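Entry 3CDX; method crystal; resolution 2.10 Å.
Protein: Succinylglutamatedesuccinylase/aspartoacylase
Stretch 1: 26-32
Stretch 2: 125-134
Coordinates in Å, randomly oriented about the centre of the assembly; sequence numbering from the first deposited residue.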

# COMPACT_ATOMS: atom_id res chain seq x y z
N TYR A 26 29.94 12.81 -2.48
CA TYR A 26 28.51 12.69 -2.18
C TYR A 26 28.21 13.54 -0.99
O TYR A 26 29.01 13.60 -0.06
CB TYR A 26 28.16 11.25 -1.80
CG TYR A 26 28.54 10.29 -2.89
CD1 TYR A 26 27.72 10.13 -4.00
CD2 TYR A 26 29.74 9.56 -2.84
CE1 TYR A 26 28.05 9.28 -5.01
CE2 TYR A 26 30.09 8.71 -3.89
CZ TYR A 26 29.22 8.59 -4.96
OH TYR A 26 29.49 7.77 -6.00
N ALA A 27 27.06 14.19 -1.00
CA ALA A 27 26.51 14.66 0.28
C ALA A 27 25.73 13.51 0.88
O ALA A 27 24.99 12.84 0.19
CB ALA A 27 25.63 15.90 0.09
N ARG A 28 25.86 13.30 2.18
CA ARG A 28 25.22 12.17 2.85
C ARG A 28 23.97 12.63 3.56
O ARG A 28 24.05 13.33 4.60
CB ARG A 28 26.20 11.52 3.84
CG ARG A 28 27.48 11.06 3.19
CD ARG A 28 28.53 10.52 4.19
NE ARG A 28 29.06 11.49 5.17
CZ ARG A 28 30.01 12.40 4.93
NH1 ARG A 28 30.54 12.52 3.72
NH2 ARG A 28 30.42 13.21 5.89
N ALA A 29 22.82 12.30 2.99
CA ALA A 29 21.56 12.75 3.55
C ALA A 29 21.00 11.66 4.45
O ALA A 29 20.78 10.51 3.97
CB ALA A 29 20.56 13.06 2.45
N PRO A 30 20.73 12.01 5.73
CA PRO A 30 20.18 11.00 6.67
C PRO A 30 18.81 10.54 6.20
O PRO A 30 17.99 11.37 5.78
CB PRO A 30 20.04 11.75 8.01
CG PRO A 30 20.73 13.06 7.85
CD PRO A 30 20.83 13.35 6.36
N LEU A 31 18.56 9.23 6.27
CA LEU A 31 17.27 8.67 5.86
C LEU A 31 16.91 7.42 6.71
O LEU A 31 17.36 6.29 6.41
CB LEU A 31 17.24 8.37 4.37
CG LEU A 31 15.90 8.28 3.60
CD1 LEU A 31 16.16 8.40 2.12
CD2 LEU A 31 15.17 6.98 3.84
N SER A 32 16.12 7.67 7.76
CA SER A 32 15.67 6.70 8.74
C SER A 32 14.68 5.69 8.14
O SER A 32 13.60 6.08 7.68
CB SER A 32 15.04 7.45 9.92
OG SER A 32 14.78 6.60 11.02
N THR A 125 10.62 16.64 6.93
CA THR A 125 10.79 15.35 6.29
C THR A 125 11.88 15.39 5.20
O THR A 125 12.41 16.46 4.86
CB THR A 125 9.47 14.87 5.69
OG1 THR A 125 9.07 15.79 4.66
CG2 THR A 125 8.38 14.73 6.77
N PHE A 126 12.19 14.22 4.64
CA PHE A 126 13.38 14.08 3.81
C PHE A 126 13.43 15.14 2.70
O PHE A 126 14.44 15.80 2.51
CB PHE A 126 13.46 12.69 3.19
CG PHE A 126 14.72 12.49 2.37
CD1 PHE A 126 15.88 12.04 2.98
CD2 PHE A 126 14.75 12.82 1.02
CE1 PHE A 126 17.04 11.90 2.23
CE2 PHE A 126 15.90 12.69 0.28
CZ PHE A 126 17.05 12.22 0.88
N SER A 127 12.31 15.31 1.99
CA SER A 127 12.28 16.17 0.81
C SER A 127 12.46 17.64 1.24
O SER A 127 13.13 18.39 0.56
CB SER A 127 10.94 16.00 0.04
OG SER A 127 10.81 14.69 -0.44
N GLN A 128 11.86 18.00 2.38
CA GLN A 128 12.00 19.32 2.97
C GLN A 128 13.43 19.62 3.41
O GLN A 128 13.92 20.74 3.25
CB GLN A 128 11.04 19.52 4.17
CG GLN A 128 9.52 19.41 3.87
CD GLN A 128 8.67 19.60 5.13
OE1 GLN A 128 8.82 18.87 6.12
NE2 GLN A 128 7.79 20.59 5.09
N MET A 129 14.10 18.61 3.99
CA MET A 129 15.49 18.75 4.46
C MET A 129 16.47 18.85 3.27
O MET A 129 17.46 19.62 3.26
CB MET A 129 15.81 17.54 5.37
CG MET A 129 17.29 17.17 5.48
SD MET A 129 17.69 15.63 6.38
CE MET A 129 17.82 14.55 4.90
N LEU A 130 16.18 18.07 2.24
CA LEU A 130 16.96 18.15 1.01
C LEU A 130 16.73 19.49 0.29
O LEU A 130 17.67 20.08 -0.21
CB LEU A 130 16.66 16.94 0.08
CG LEU A 130 17.39 16.92 -1.26
CD1 LEU A 130 18.97 16.99 -1.02
CD2 LEU A 130 16.97 15.67 -2.05
N ALA A 131 15.50 19.98 0.24
CA ALA A 131 15.27 21.27 -0.39
C ALA A 131 16.05 22.35 0.38
O ALA A 131 16.65 23.21 -0.23
CB ALA A 131 13.79 21.59 -0.41
N HIS A 132 16.05 22.29 1.72
CA HIS A 132 16.80 23.28 2.52
C HIS A 132 18.31 23.26 2.24
O HIS A 132 18.94 24.32 2.04
CB HIS A 132 16.52 23.13 4.02
CG HIS A 132 17.45 23.92 4.88
ND1 HIS A 132 18.59 23.38 5.44
CD2 HIS A 132 17.42 25.22 5.28
CE1 HIS A 132 19.23 24.31 6.13
NE2 HIS A 132 18.54 25.44 6.06
N PHE A 133 18.90 22.07 2.19
CA PHE A 133 20.34 21.93 1.88
C PHE A 133 20.66 22.56 0.53
O PHE A 133 21.67 23.23 0.39
CB PHE A 133 20.74 20.44 1.88
CG PHE A 133 22.18 20.16 1.41
CD1 PHE A 133 23.27 20.35 2.27
CD2 PHE A 133 22.42 19.69 0.12
CE1 PHE A 133 24.57 20.09 1.86
CE2 PHE A 133 23.75 19.43 -0.31
CZ PHE A 133 24.82 19.63 0.56
N LEU A 134 19.81 22.35 -0.47
CA LEU A 134 20.13 22.86 -1.79
C LEU A 134 20.08 24.39 -1.85
O LEU A 134 20.94 24.98 -2.45
CB LEU A 134 19.21 22.28 -2.82
CG LEU A 134 19.68 20.90 -3.21
CD1 LEU A 134 18.42 20.07 -3.40
CD2 LEU A 134 20.60 20.95 -4.50

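How does the strand begin its approach to the helix? Tyr 26 lies out of reach of the second stretch, and the first touch comes from Ala 27, whose CA-to-CB bond points toward the helix. Its CB sits 3.8 Å from CZ of Phe 133, the tip of a ring carried on a side chain with chi1 in the t well. Phe 133 thus spans the gap between the two backbones, and a methyl group is enough to meet it. Arg 28, next along the strand, is again out of reach, and its guanidinium nitrogens NH1 and NH2 are hydrogen-bonded elsewhere in the structure. The alternation is that of an extended strand, in which successive side chains leave on opposite sides.

What does Ala 29 meet where the backbones draw together? Its CA lies 7.5 Å from CA of Leu 130, yet Leu 130 makes no contact of its own. Instead, Ala 29 CB packs 3.7 Å from Phe 126 CE1 and 4.0 Å from Met 129 CE. Phe 126, Met 129 and Phe 133 all point toward the strand, at the three- and four-residue spacing that places side chains along one side of a helix. The strand and helix run roughly antiparallel, at 149°, so moving forward from Ala 27 to Ala 29 leads back from Phe 133 to Met 129 and Phe 126.

Why does Pro 30 make contact although its CA-to-CB bond points sideways? Its ring and its carbonyl both lie against the helix side chains. Pro 30 CD is 3.6 Å from Met 129 CE, an apolar contact, while Pro 30 O comes within 3.3 Å of the same Met 129 CE. That oxygen also lies 3.6 Å from Phe 126 CD1, at the edge of the ring and near its plane, where the C-H bonds point outward. Neither approach is a hydrogen bond, and none links the two stretches anywhere.

How does Leu 31 close the contact? Its CA-to-CB bond is directed sideways, but the end of the side chain, with chi1 and chi2 both t, comes nearer. Leu 31 CD1 reaches 3.6 Å from Phe 126 CE1 and lies over one face of that ring, in a CH-pi contact 4.0 Å from the centroid and 28° off the normal. Phe 126 therefore touches three successive strand-side residues, Ala 29, Pro 30 and Leu 31, and has the largest covered area in the contact. Ser 32 is beyond reach, its OG hydrogen-bonded elsewhere.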